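Local coordinates for protein hypothetical glycoside hydrolase (Parabacteroides distasonis, PDB 3TAW) that is of unknown function but is a glycoside-hydrolase-like protein that probably folds, like its relatives, as a five-bladed beta-propeller, at residues Asn24-Pro29 / Val345-Ser350; Ala105-Ala110 / Trp156-Pro161; Tyr239-Leu244 / Leu260-Lys265. One frame throughout, in Å; residues are numbered along the deposited sequence.

Interaction 1: residues Asn24-Pro29 / Val345-Ser350; sequences NPVIKP and VAVAVS
Ile-27 and Val-345 form a single antiparallel hydrogen-bonded bridge, in which Val-345 N donates a hydrogen bond to Ile-27 O at 3.1 Å and Val-345 O is approached by two successive amides. Of these, Val-26 N makes the main bond at 2.8 Å and Ile-27 N a weak one, so Val-26 and Ile-27 together face Val-345 in a classic beta bulge. Beyond the cis peptide before Pro-25, a side chain meets the strand in place of a backbone. The Asn-24 carboxamide does what a peptide group of a partner strand would do. Its CG stands anti to the carbonyl carbon (chi1 -74°), directing the amide at Val-347. Val-347 N donates to Asn-24 OD1 and Asn-24 ND2 to Val-347 O, both bonds measuring 2.9 Å. The second bond is nearly straight (173°) and lies in the amide plane of Asn-24; the first reaches OD1 from above the carbonyl plane. Ala-346 CB packs 3.4 Å from Asn-24 CG, tight against the carboxamide. On the apolar side, Val-26 CG1 meets Val-347 CG1 at 3.9 Å with the two side chains about at right angles, and Ile-27 CB lies beside Val-345 CB, both side chains pointing the same way. The other edge of 345-350 is paired with strand 333-340, and Glu-18 bonds the backbone of Val-349 farther along. With a segment near the N-terminus laid on the outermost strand of the C-terminal sheet, the arrangement is consistent with the closure of a propeller ring from its two chain ends. Two bonds fix the rotation of the Asn-24 amide, and the polar groups of Val-345 and Val-347 are satisfied at this strand edge without a continuous partner strand.

Interaction 2: residues Ala105-Ala110 / Trp156-Pro161; sequences AKDNQA and WTKFGP
Lys-158 NZ is gripped from several sides: Asp-107 OD2 forms a salt bridge with it at 2.8 Å, Glu-113 supplies a second carboxylate, Tyr-103 O accepts a hydrogen bond, and the ring of Phe-102 adds a cation-pi contact. This ammonium joins an Asx turn to strand 157-161, an outermost strand of a four-stranded antiparallel sheet that fits one blade of a beta-propeller. In the turn, Asp-107 OD1 accepts from Gln-109 N at 2.9 Å, while Asp-107 to Ala-110 also make a type I beta turn that leads into the short helix 110-113, with Gln-109 at its N-cap position. The two carboxylate oxygens of Asp-107 thus have separate tasks. OD1 is met from above the carboxylate plane and holds the turn, whereas OD2 uses its syn lone pair for the lysine. Lys-158 reaches it with a chain extended beyond CG, crossing the aspartate at about a right angle. The pairing of one ammonium with two carboxylates would be expected to favour its charged form. Along the same lysine, Gln-109 runs in the opposite direction, its CG 3.9 Å from Lys-158 CB. A bend at chi2 (-56°) then lays the Gln-109 amide against Gly-160, where OE1 lies 3.4 Å from the glycine CA and is bonded to Gln-137 NE2 of strand 131-138. Gly-160 has a positive phi of 86°, which by itself calls for glycine; a CB would also sit tight against the Gln-109 amide. A third tie comes from Asn-108, whose chi1 of 60° sets CG between the backbone N and the carbonyl carbon. From there ND2 donates to Lys-158 O at 3.0 Å, approaching above the carbonyl plane while the oxygen stays close to the amide plane of Asn-108.

Interaction 3: residues Tyr239-Leu244 / Leu260-Lys265; sequences YFDSQL and LLYNGK
Lys-265 runs alongside Gln-243 and Leu-244, all three side chains pointing the same way. Its CB packs on Leu-244 CB at 3.8 Å. CG stands anti to the backbone N (chi1 -179°), and the fully extended chain carries CD past Leu-244 CD1 at 3.7 Å. CE then comes 3.2 Å from Gln-243 OE1, and NZ donates to the same oxygen at 2.9 Å from above the carbonyl plane. The lysine backbone is held too: Lys-265 O accepts from both Gln-243 N, at 2.8 Å, and Ser-242 N, and Lys-265 N donates to Leu-244 O. Gln-243 and Leu-244 both face this one residue, a classic beta bulge. Deeper in, Tyr-262 OH donates to Asp-241 OD2 at 2.6 Å, the oxygen lying at the ring edge. This buried carboxylate also forms salt bridges, through OD1 with Arg-236 and through OD2 with Arg-299. Phe-240 and Asp-241 close over Gly-264, where Asp-241 CB lies 3.6 Å from the glycine CA. The loop leads into strand 244-254, antiparallel to 257-265; strand 281-288 pairs with the other edge of 257-265, and its Tyr-281 touches both Leu-244 and Lys-265.

Interaction 3 is the most buried of the three, whereas interactions 1 and 2 are partly buried and interaction 2 includes exposed residues. Interactions 2 and 3 lie on opposite sides of the chain's centre, their own centres about 31 Å apart; both are nested inside the long loop that interaction 1 closes. Each sets an irregular segment against a strand, but of a different sheet. Bulges mark interactions 1 and 3, where backbone bonds are joined by side-chain ones, while interaction 2 has no backbone pairing and relies on side chains. Charge is absent across interaction 1; a lysine meets a carboxylate in interaction 2 and a neutral amide in interaction 3, where arginines from outside flank the aspartate.

Interaction 1: residues Asn24-Pro29 / Val345-Ser350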
ATOM      1  N   ASN A  24      12.915 -15.382  -1.113  1.00 17.06           N
ATOM      2  CA  ASN A  24      12.828 -14.050  -0.527  1.00 16.56           C
ATOM      3  C   ASN A  24      14.105 -13.637   0.164  1.00 16.82           C
ATOM      4  O   ASN A  24      14.847 -14.496   0.668  1.00 17.46           O
ATOM      5  CB  ASN A  24      11.673 -13.953   0.462  1.00 15.92           C
ATOM      6  CG  ASN A  24      10.321 -13.901  -0.220  1.00 14.99           C
ATOM      7  OD1 ASN A  24      10.181 -13.325  -1.280  1.00 14.41           O
ATOM      8  ND2 ASN A  24       9.308 -14.457   0.429  1.00 14.74           N
ATOM      9  N   PRO A  25      14.378 -12.321   0.186  1.00 16.66           N
ATOM     10  CA  PRO A  25      13.625 -11.252  -0.456  1.00 15.91           C
ATOM     11  C   PRO A  25      13.872 -11.163  -1.958  1.00 15.46           C
ATOM     12  O   PRO A  25      14.967 -11.505  -2.426  1.00 15.66           O
ATOM     13  CB  PRO A  25      14.166  -9.983   0.210  1.00 16.27           C
ATOM     14  CG  PRO A  25      15.516 -10.348   0.723  1.00 17.08           C
ATOM     15  CD  PRO A  25      15.594 -11.826   0.854  1.00 17.13           C
ATOM     16  N   VAL A  26      12.882 -10.663  -2.685  1.00 14.39           N
ATOM     17  CA  VAL A  26      12.941 -10.571  -4.134  1.00 14.58           C
ATOM     18  C   VAL A  26      13.480  -9.218  -4.642  1.00 14.96           C
ATOM     19  O   VAL A  26      13.882  -9.122  -5.800  1.00 16.01           O
ATOM     20  CB  VAL A  26      11.581 -10.918  -4.779  1.00 14.50           C
ATOM     21  CG1 VAL A  26      11.216 -12.369  -4.471  1.00 14.70           C
ATOM     22  CG2 VAL A  26      10.497  -9.939  -4.329  1.00 14.14           C
ATOM     23  N   ILE A  27      13.474  -8.183  -3.785  1.00 14.95           N
ATOM     24  CA  ILE A  27      14.128  -6.898  -4.087  1.00 14.57           C
ATOM     25  C   ILE A  27      14.945  -6.464  -2.892  1.00 14.84           C
ATOM     26  O   ILE A  27      14.424  -6.341  -1.780  1.00 13.70           O
ATOM     27  CB  ILE A  27      13.158  -5.739  -4.440  1.00 14.81           C
ATOM     28  CG1 ILE A  27      12.155  -6.167  -5.512  1.00 15.79           C
ATOM     29  CG2 ILE A  27      13.950  -4.417  -4.818  1.00 15.14           C
ATOM     30  CD1 ILE A  27      12.642  -6.115  -6.928  1.00 16.65           C
ATOM     31  N   LYS A  28      16.234  -6.253  -3.147  1.00 14.83           N
ATOM     32  CA  LYS A  28      17.178  -5.753  -2.163  1.00 15.96           C
ATOM     33  C   LYS A  28      17.827  -4.439  -2.664  1.00 15.71           C
ATOM     34  O   LYS A  28      17.857  -4.177  -3.864  1.00 15.12           O
ATOM     35  CB  LYS A  28      18.272  -6.783  -1.963  1.00 17.59           C
ATOM     36  CG  LYS A  28      17.818  -8.184  -1.590  1.00 19.18           C
ATOM     37  CD  LYS A  28      19.025  -9.142  -1.544  1.00 22.03           C
ATOM     38  CE  LYS A  28      18.570 -10.580  -1.372  1.00 24.17           C
ATOM     39  NZ  LYS A  28      19.636 -11.598  -1.713  1.00 28.33           N
ATOM     40  N   PRO A  29      18.375  -3.625  -1.750  1.00 15.74           N
ATOM     41  CA  PRO A  29      19.109  -2.411  -2.144  1.00 16.01           C
ATOM     42  C   PRO A  29      20.252  -2.656  -3.125  1.00 16.30           C
ATOM     43  O   PRO A  29      20.877  -3.739  -3.127  1.00 16.95           O
ATOM     44  CB  PRO A  29      19.663  -1.895  -0.804  1.00 16.91           C
ATOM     45  CG  PRO A  29      18.662  -2.352   0.183  1.00 16.91           C
ATOM     46  CD  PRO A  29      18.272  -3.725  -0.282  1.00 16.43           C
ATOM     47  N   VAL A 345      11.777  -6.176  -0.092  1.00 12.72           N
ATOM     48  CA  VAL A 345      10.510  -6.643  -0.636  1.00 12.07           C
ATOM     49  C   VAL A 345      10.506  -8.174  -0.703  1.00 12.16           C
ATOM     50  O   VAL A 345      11.474  -8.787  -1.173  1.00 12.88           O
ATOM     51  CB  VAL A 345      10.237  -6.069  -2.021  1.00 11.48           C
ATOM     52  CG1 VAL A 345       8.921  -6.663  -2.596  1.00 11.08           C
ATOM     53  CG2 VAL A 345      10.184  -4.529  -1.950  1.00 11.60           C
ATOM     54  N   ALA A 346       9.407  -8.770  -0.266  1.00 12.18           N
ATOM     55  CA  ALA A 346       9.172 -10.213  -0.369  1.00 12.40           C
ATOM     56  C   ALA A 346       7.827 -10.514  -1.042  1.00 12.41           C
ATOM     57  O   ALA A 346       6.986  -9.612  -1.193  1.00 11.83           O
ATOM     58  CB  ALA A 346       9.251 -10.898   1.020  1.00 13.05           C
ATOM     59  N   VAL A 347       7.693 -11.765  -1.503  1.00 12.69           N
ATOM     60  CA  VAL A 347       6.489 -12.275  -2.153  1.00 12.38           C
ATOM     61  C   VAL A 347       5.944 -13.511  -1.411  1.00 12.88           C
ATOM     62  O   VAL A 347       6.698 -14.335  -0.895  1.00 13.09           O
ATOM     63  CB  VAL A 347       6.729 -12.593  -3.656  1.00 12.51           C
ATOM     64  CG1 VAL A 347       7.668 -13.800  -3.858  1.00 12.91           C
ATOM     65  CG2 VAL A 347       5.395 -12.780  -4.387  1.00 12.34           C
ATOM     66  N   ALA A 348       4.625 -13.618  -1.355  1.00 12.77           N
ATOM     67  CA  ALA A 348       3.951 -14.856  -0.966  1.00 13.01           C
ATOM     68  C   ALA A 348       2.879 -15.138  -2.036  1.00 13.22           C
ATOM     69  O   ALA A 348       2.344 -14.213  -2.668  1.00 12.54           O
ATOM     70  CB  ALA A 348       3.328 -14.747   0.454  1.00 13.10           C
ATOM     71  N   VAL A 349       2.581 -16.415  -2.239  1.00 13.66           N
ATOM     72  CA  VAL A 349       1.747 -16.850  -3.367  1.00 13.88           C
ATOM     73  C   VAL A 349       0.629 -17.710  -2.831  1.00 14.82           C
ATOM     74  O   VAL A 349       0.836 -18.484  -1.896  1.00 15.33           O
ATOM     75  CB  VAL A 349       2.591 -17.586  -4.432  1.00 14.60           C
ATOM     76  CG1 VAL A 349       1.757 -17.935  -5.674  1.00 15.40           C
ATOM     77  CG2 VAL A 349       3.779 -16.719  -4.840  1.00 14.52           C
ATOM     78  N   SER A 350      -0.576 -17.511  -3.356  1.00 14.62           N
ATOM     79  CA  SER A 350      -1.729 -18.345  -3.002  1.00 15.41           C
ATOM     80  C   SER A 350      -2.492 -18.821  -4.239  1.00 16.83           C
ATOM     81  O   SER A 350      -2.570 -18.117  -5.243  1.00 16.25           O
ATOM     82  CB  SER A 350      -2.701 -17.558  -2.134  1.00 15.12           C
ATOM     83  OG  SER A 350      -3.857 -18.347  -1.844  1.00 15.34           O
TER

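Interaction 2: residues Ala105-Ala110 / Trp156-Pro161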
ATOM      1  N   ALA A 105      10.422  16.100  -7.732  1.00 16.87           N
ATOM      2  CA  ALA A 105      11.060  16.845  -8.795  1.00 17.94           C
ATOM      3  C   ALA A 105      10.697  18.312  -8.654  1.00 19.55           C
ATOM      4  O   ALA A 105       9.964  18.675  -7.731  1.00 19.80           O
ATOM      5  CB  ALA A 105      10.610  16.299 -10.158  1.00 17.67           C
ATOM      6  N   LYS A 106      11.205  19.149  -9.556  1.00 21.02           N
ATOM      7  CA  LYS A 106      10.836  20.577  -9.568  1.00 22.47           C
ATOM      8  C   LYS A 106       9.579  20.718 -10.437  1.00 23.14           C
ATOM      9  O   LYS A 106       9.583  21.304 -11.533  1.00 24.10           O
ATOM     10  CB  LYS A 106      12.023  21.423 -10.055  1.00 24.16           C
ATOM     11  CG  LYS A 106      13.186  21.354  -9.082  1.00 25.12           C
ATOM     12  CD  LYS A 106      14.296  22.372  -9.343  1.00 27.15           C
ATOM     13  CE  LYS A 106      15.384  22.227  -8.256  1.00 27.72           C
ATOM     14  NZ  LYS A 106      16.530  23.161  -8.431  1.00 30.59           N
ATOM     15  N   ASP A 107       8.502  20.120  -9.938  1.00 22.84           N
ATOM     16  CA  ASP A 107       7.227  20.050 -10.651  1.00 22.94           C
ATOM     17  C   ASP A 107       6.148  20.678  -9.774  1.00 23.10           C
ATOM     18  O   ASP A 107       6.460  21.317  -8.756  1.00 23.57           O
ATOM     19  CB  ASP A 107       6.901  18.593 -11.051  1.00 22.01           C
ATOM     20  CG  ASP A 107       6.783  17.651  -9.858  1.00 21.04           C
ATOM     21  OD1 ASP A 107       6.546  18.121  -8.723  1.00 20.64           O
ATOM     22  OD2 ASP A 107       6.958  16.427 -10.074  1.00 20.81           O
ATOM     23  N   ASN A 108       4.889  20.499 -10.161  1.00 24.31           N
ATOM     24  CA  ASN A 108       3.756  21.120  -9.458  1.00 26.35           C
ATOM     25  C   ASN A 108       3.584  20.663  -7.993  1.00 24.16           C
ATOM     26  O   ASN A 108       2.842  21.277  -7.242  1.00 24.37           O
ATOM     27  CB  ASN A 108       2.450  20.862 -10.242  1.00 28.87           C
ATOM     28  CG  ASN A 108       2.125  19.361 -10.411  1.00 30.61           C
ATOM     29  OD1 ASN A 108       2.985  18.545 -10.778  1.00 35.78           O
ATOM     30  ND2 ASN A 108       0.859  19.011 -10.206  1.00 33.77           N
ATOM     31  N   GLN A 109       4.242  19.570  -7.602  1.00 21.70           N
ATOM     32  CA  GLN A 109       4.114  19.023  -6.253  1.00 20.63           C
ATOM     33  C   GLN A 109       5.367  19.192  -5.429  1.00 20.96           C
ATOM     34  O   GLN A 109       5.491  18.576  -4.374  1.00 20.45           O
ATOM     35  CB  GLN A 109       3.727  17.530  -6.301  1.00 19.53           C
ATOM     36  CG  GLN A 109       2.415  17.282  -6.978  1.00 19.17           C
ATOM     37  CD  GLN A 109       1.287  18.059  -6.346  1.00 20.11           C
ATOM     38  OE1 GLN A 109       1.133  18.067  -5.128  1.00 18.21           O
ATOM     39  NE2 GLN A 109       0.484  18.726  -7.176  1.00 21.87           N
ATOM     40  N   ALA A 110       6.275  20.070  -5.872  1.00 21.56           N
ATOM     41  CA  ALA A 110       7.593  20.140  -5.262  1.00 22.58           C
ATOM     42  C   ALA A 110       7.533  20.420  -3.763  1.00 23.26           C
ATOM     43  O   ALA A 110       8.241  19.778  -2.995  1.00 24.23           O
ATOM     44  CB  ALA A 110       8.486  21.170  -5.993  1.00 23.25           C
ATOM     45  N   TRP A 156       3.776   9.961 -15.994  1.00 15.92           N
ATOM     46  CA  TRP A 156       2.801  10.221 -14.943  1.00 15.75           C
ATOM     47  C   TRP A 156       2.351  11.673 -14.931  1.00 16.35           C
ATOM     48  O   TRP A 156       3.149  12.584 -15.179  1.00 17.89           O
ATOM     49  CB  TRP A 156       3.375   9.889 -13.554  1.00 15.13           C
ATOM     50  CG  TRP A 156       3.695   8.481 -13.314  1.00 14.34           C
ATOM     51  CD1 TRP A 156       4.911   7.867 -13.457  1.00 14.30           C
ATOM     52  CD2 TRP A 156       2.794   7.490 -12.847  1.00 14.20           C
ATOM     53  NE1 TRP A 156       4.810   6.546 -13.118  1.00 14.46           N
ATOM     54  CE2 TRP A 156       3.516   6.284 -12.729  1.00 13.78           C
ATOM     55  CE3 TRP A 156       1.429   7.501 -12.529  1.00 14.28           C
ATOM     56  CZ2 TRP A 156       2.920   5.094 -12.295  1.00 13.74           C
ATOM     57  CZ3 TRP A 156       0.840   6.315 -12.099  1.00 14.18           C
ATOM     58  CH2 TRP A 156       1.587   5.122 -11.992  1.00 14.07           C
ATOM     59  N   THR A 157       1.079  11.885 -14.618  1.00 15.94           N
ATOM     60  CA  THR A 157       0.537  13.189 -14.253  1.00 16.08           C
ATOM     61  C   THR A 157       0.225  13.199 -12.761  1.00 15.99           C
ATOM     62  O   THR A 157      -0.530  12.352 -12.279  1.00 15.10           O
ATOM     63  CB  THR A 157      -0.714  13.489 -15.073  1.00 16.90           C
ATOM     64  OG1 THR A 157      -0.333  13.521 -16.458  1.00 17.21           O
ATOM     65  CG2 THR A 157      -1.347  14.837 -14.681  1.00 17.09           C
ATOM     66  N   LYS A 158       0.836  14.139 -12.035  1.00 15.86           N
ATOM     67  CA  LYS A 158       0.592  14.309 -10.607  1.00 15.89           C
ATOM     68  C   LYS A 158      -0.564  15.276 -10.417  1.00 16.24           C
ATOM     69  O   LYS A 158      -0.525  16.414 -10.926  1.00 16.58           O
ATOM     70  CB  LYS A 158       1.834  14.828  -9.894  1.00 16.00           C
ATOM     71  CG  LYS A 158       3.021  13.864  -9.899  1.00 15.82           C
ATOM     72  CD  LYS A 158       4.176  14.410  -9.094  1.00 15.69           C
ATOM     73  CE  LYS A 158       5.419  13.543  -9.215  1.00 15.72           C
ATOM     74  NZ  LYS A 158       6.625  14.110  -8.538  1.00 15.72           N
ATOM     75  N   PHE A 159      -1.602  14.848  -9.702  1.00 16.20           N
ATOM     76  CA  PHE A 159      -2.771  15.704  -9.446  1.00 16.73           C
ATOM     77  C   PHE A 159      -2.808  16.318  -8.051  1.00 17.04           C
ATOM     78  O   PHE A 159      -3.688  17.142  -7.747  1.00 18.12           O
ATOM     79  CB  PHE A 159      -4.051  14.911  -9.710  1.00 16.97           C
ATOM     80  CG  PHE A 159      -4.250  14.570 -11.153  1.00 17.64           C
ATOM     81  CD1 PHE A 159      -4.856  15.479 -12.007  1.00 18.68           C
ATOM     82  CD2 PHE A 159      -3.822  13.351 -11.665  1.00 17.72           C
ATOM     83  CE1 PHE A 159      -5.027  15.184 -13.357  1.00 19.66           C
ATOM     84  CE2 PHE A 159      -4.006  13.040 -13.014  1.00 18.51           C
ATOM     85  CZ  PHE A 159      -4.609  13.965 -13.860  1.00 18.84           C
ATOM     86  N   GLY A 160      -1.839  15.967  -7.227  1.00 16.01           N
ATOM     87  CA  GLY A 160      -1.748  16.487  -5.875  1.00 16.63           C
ATOM     88  C   GLY A 160      -2.559  15.713  -4.856  1.00 15.70           C
ATOM     89  O   GLY A 160      -3.094  14.634  -5.157  1.00 14.70           O
ATOM     90  N   PRO A 161      -2.672  16.267  -3.644  1.00 16.17           N
ATOM     91  CA  PRO A 161      -3.319  15.567  -2.538  1.00 15.71           C
ATOM     92  C   PRO A 161      -4.752  15.154  -2.823  1.00 15.45           C
ATOM     93  O   PRO A 161      -5.527  15.925  -3.414  1.00 15.91           O
ATOM     94  CB  PRO A 161      -3.274  16.603  -1.399  1.00 16.84           C
ATOM     95  CG  PRO A 161      -2.059  17.445  -1.727  1.00 17.18           C
ATOM     96  CD  PRO A 161      -2.065  17.543  -3.214  1.00 16.93           C
TER

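Interaction 3: residues Tyr239-Leu244 / Leu260-Lys265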
ATOM      1  N   TYR A 239      -5.694  -7.821  20.481  1.00 17.16           N
ATOM      2  CA  TYR A 239      -5.437  -8.418  19.173  1.00 16.48           C
ATOM      3  C   TYR A 239      -4.149  -7.879  18.602  1.00 16.15           C
ATOM      4  O   TYR A 239      -3.598  -6.915  19.111  1.00 16.38           O
ATOM      5  CB  TYR A 239      -6.595  -8.134  18.205  1.00 16.21           C
ATOM      6  CG  TYR A 239      -7.904  -8.782  18.612  1.00 16.16           C
ATOM      7  CD1 TYR A 239      -8.736  -8.200  19.582  1.00 16.46           C
ATOM      8  CD2 TYR A 239      -8.316  -9.977  18.046  1.00 16.29           C
ATOM      9  CE1 TYR A 239      -9.941  -8.805  19.946  1.00 16.77           C
ATOM     10  CE2 TYR A 239      -9.500 -10.594  18.420  1.00 16.53           C
ATOM     11  CZ  TYR A 239     -10.325  -9.993  19.356  1.00 16.84           C
ATOM     12  OH  TYR A 239     -11.501 -10.619  19.710  1.00 17.16           O
ATOM     13  N   PHE A 240      -3.689  -8.504  17.526  1.00 15.77           N
ATOM     14  CA  PHE A 240      -2.440  -8.102  16.856  1.00 15.80           C
ATOM     15  C   PHE A 240      -2.513  -6.682  16.306  1.00 15.49           C
ATOM     16  O   PHE A 240      -1.476  -6.016  16.179  1.00 15.76           O
ATOM     17  CB  PHE A 240      -2.091  -9.071  15.725  1.00 15.61           C
ATOM     18  CG  PHE A 240      -3.006  -8.975  14.541  1.00 15.17           C
ATOM     19  CD1 PHE A 240      -4.235  -9.620  14.552  1.00 15.87           C
ATOM     20  CD2 PHE A 240      -2.650  -8.228  13.428  1.00 14.85           C
ATOM     21  CE1 PHE A 240      -5.096  -9.520  13.478  1.00 15.31           C
ATOM     22  CE2 PHE A 240      -3.493  -8.121  12.340  1.00 14.89           C
ATOM     23  CZ  PHE A 240      -4.742  -8.757  12.377  1.00 14.76           C
ATOM     24  N   ASP A 241      -3.721  -6.245  15.939  1.00 14.95           N
ATOM     25  CA  ASP A 241      -3.951  -4.891  15.450  1.00 14.49           C
ATOM     26  C   ASP A 241      -4.497  -3.988  16.550  1.00 15.21           C
ATOM     27  O   ASP A 241      -5.622  -3.528  16.487  1.00 15.13           O
ATOM     28  CB  ASP A 241      -4.862  -4.905  14.214  1.00 14.23           C
ATOM     29  CG  ASP A 241      -6.222  -5.576  14.453  1.00 14.47           C
ATOM     30  OD1 ASP A 241      -6.396  -6.380  15.419  1.00 15.08           O
ATOM     31  OD2 ASP A 241      -7.136  -5.321  13.616  1.00 13.84           O
ATOM     32  N   SER A 242      -3.634  -3.712  17.523  1.00 15.78           N
ATOM     33  CA  SER A 242      -3.984  -3.053  18.772  1.00 16.65           C
ATOM     34  C   SER A 242      -3.416  -1.644  18.895  1.00 17.03           C
ATOM     35  O   SER A 242      -3.833  -0.890  19.788  1.00 17.42           O
ATOM     36  CB  SER A 242      -3.532  -3.931  19.955  1.00 17.23           C
ATOM     37  OG  SER A 242      -2.245  -4.532  19.731  1.00 17.73           O
ATOM     38  N   GLN A 243      -2.468  -1.275  18.027  1.00 16.76           N
ATOM     39  CA  GLN A 243      -1.987   0.105  17.968  1.00 17.49           C
ATOM     40  C   GLN A 243      -2.319   0.817  16.670  1.00 16.85           C
ATOM     41  O   GLN A 243      -2.611   2.016  16.683  1.00 17.10           O
ATOM     42  CB  GLN A 243      -0.478   0.194  18.234  1.00 18.70           C
ATOM     43  CG  GLN A 243      -0.017   1.641  18.418  1.00 20.23           C
ATOM     44  CD  GLN A 243       1.467   1.758  18.734  1.00 21.62           C
ATOM     45  OE1 GLN A 243       2.226   2.377  17.983  1.00 24.36           O
ATOM     46  NE2 GLN A 243       1.881   1.176  19.837  1.00 22.65           N
ATOM     47  N   LEU A 244      -2.225   0.095  15.553  1.00 15.87           N
ATOM     48  CA  LEU A 244      -2.543   0.657  14.227  1.00 15.44           C
ATOM     49  C   LEU A 244      -3.332  -0.342  13.408  1.00 14.80           C
ATOM     50  O   LEU A 244      -3.188  -1.553  13.584  1.00 14.99           O
ATOM     51  CB  LEU A 244      -1.276   1.048  13.442  1.00 15.45           C
ATOM     52  CG  LEU A 244      -0.300   2.045  14.070  1.00 16.09           C
ATOM     53  CD1 LEU A 244       0.999   2.079  13.238  1.00 15.73           C
ATOM     54  CD2 LEU A 244      -0.921   3.438  14.248  1.00 15.99           C
ATOM     55  N   LEU A 260     -10.587  -6.391   2.480  1.00 11.50           N
ATOM     56  CA  LEU A 260      -9.516  -5.429   2.702  1.00 11.35           C
ATOM     57  C   LEU A 260      -8.373  -6.085   3.454  1.00 11.55           C
ATOM     58  O   LEU A 260      -8.544  -6.503   4.591  1.00 11.72           O
ATOM     59  CB  LEU A 260     -10.030  -4.222   3.488  1.00 11.27           C
ATOM     60  CG  LEU A 260      -9.009  -3.163   3.909  1.00 11.29           C
ATOM     61  CD1 LEU A 260      -8.457  -2.434   2.642  1.00 11.22           C
ATOM     62  CD2 LEU A 260      -9.581  -2.158   4.987  1.00 11.61           C
ATOM     63  N   LEU A 261      -7.217  -6.202   2.804  1.00 11.40           N
ATOM     64  CA  LEU A 261      -5.998  -6.597   3.472  1.00 11.37           C
ATOM     65  C   LEU A 261      -5.396  -5.354   4.130  1.00 11.33           C
ATOM     66  O   LEU A 261      -5.323  -4.282   3.526  1.00 11.86           O
ATOM     67  CB  LEU A 261      -4.999  -7.217   2.488  1.00 11.35           C
ATOM     68  CG  LEU A 261      -5.135  -8.705   2.153  1.00 11.56           C
ATOM     69  CD1 LEU A 261      -6.510  -9.066   1.553  1.00 11.70           C
ATOM     70  CD2 LEU A 261      -4.034  -9.207   1.205  1.00 11.87           C
ATOM     71  N   TYR A 262      -4.980  -5.502   5.380  1.00 11.65           N
ATOM     72  CA  TYR A 262      -4.430  -4.370   6.132  1.00 11.60           C
ATOM     73  C   TYR A 262      -3.338  -4.849   7.074  1.00 11.75           C
ATOM     74  O   TYR A 262      -3.140  -6.057   7.262  1.00 12.07           O
ATOM     75  CB  TYR A 262      -5.562  -3.617   6.843  1.00 11.99           C
ATOM     76  CG  TYR A 262      -6.147  -4.318   8.046  1.00 12.55           C
ATOM     77  CD1 TYR A 262      -7.196  -5.236   7.909  1.00 12.63           C
ATOM     78  CD2 TYR A 262      -5.670  -4.067   9.334  1.00 13.12           C
ATOM     79  CE1 TYR A 262      -7.725  -5.867   8.991  1.00 13.22           C
ATOM     80  CE2 TYR A 262      -6.211  -4.703  10.437  1.00 12.94           C
ATOM     81  CZ  TYR A 262      -7.244  -5.605  10.261  1.00 13.27           C
ATOM     82  OH  TYR A 262      -7.793  -6.246  11.331  1.00 14.05           O
ATOM     83  N   ASN A 263      -2.630  -3.886   7.636  1.00 11.82           N
ATOM     84  CA  ASN A 263      -1.469  -4.088   8.470  1.00 12.34           C
ATOM     85  C   ASN A 263      -1.741  -3.640   9.898  1.00 13.09           C
ATOM     86  O   ASN A 263      -2.098  -2.485  10.133  1.00 13.38           O
ATOM     87  CB  ASN A 263      -0.330  -3.293   7.863  1.00 12.29           C
ATOM     88  CG  ASN A 263      -0.004  -3.773   6.453  1.00 12.16           C
ATOM     89  OD1 ASN A 263       0.498  -4.888   6.293  1.00 12.33           O
ATOM     90  ND2 ASN A 263      -0.324  -2.963   5.427  1.00 11.70           N
ATOM     91  N   GLY A 264      -1.612  -4.572  10.822  1.00 13.97           N
ATOM     92  CA  GLY A 264      -1.852  -4.313  12.242  1.00 14.42           C
ATOM     93  C   GLY A 264      -0.564  -4.160  12.988  1.00 15.41           C
ATOM     94  O   GLY A 264       0.308  -5.015  12.865  1.00 17.29           O
ATOM     95  N   LYS A 265      -0.434  -3.101  13.780  1.00 15.31           N
ATOM     96  CA  LYS A 265       0.719  -2.970  14.656  1.00 15.30           C
ATOM     97  C   LYS A 265       0.312  -3.421  16.067  1.00 15.67           C
ATOM     98  O   LYS A 265      -0.695  -2.953  16.596  1.00 15.26           O
ATOM     99  CB  LYS A 265       1.221  -1.539  14.707  1.00 15.39           C
ATOM    100  CG  LYS A 265       2.454  -1.380  15.620  1.00 15.83           C
ATOM    101  CD  LYS A 265       3.041   0.034  15.577  1.00 16.10           C
ATOM    102  CE  LYS A 265       4.123   0.223  16.627  1.00 17.05           C
ATOM    103  NZ  LYS A 265       4.703   1.632  16.580  1.00 17.37           N
TER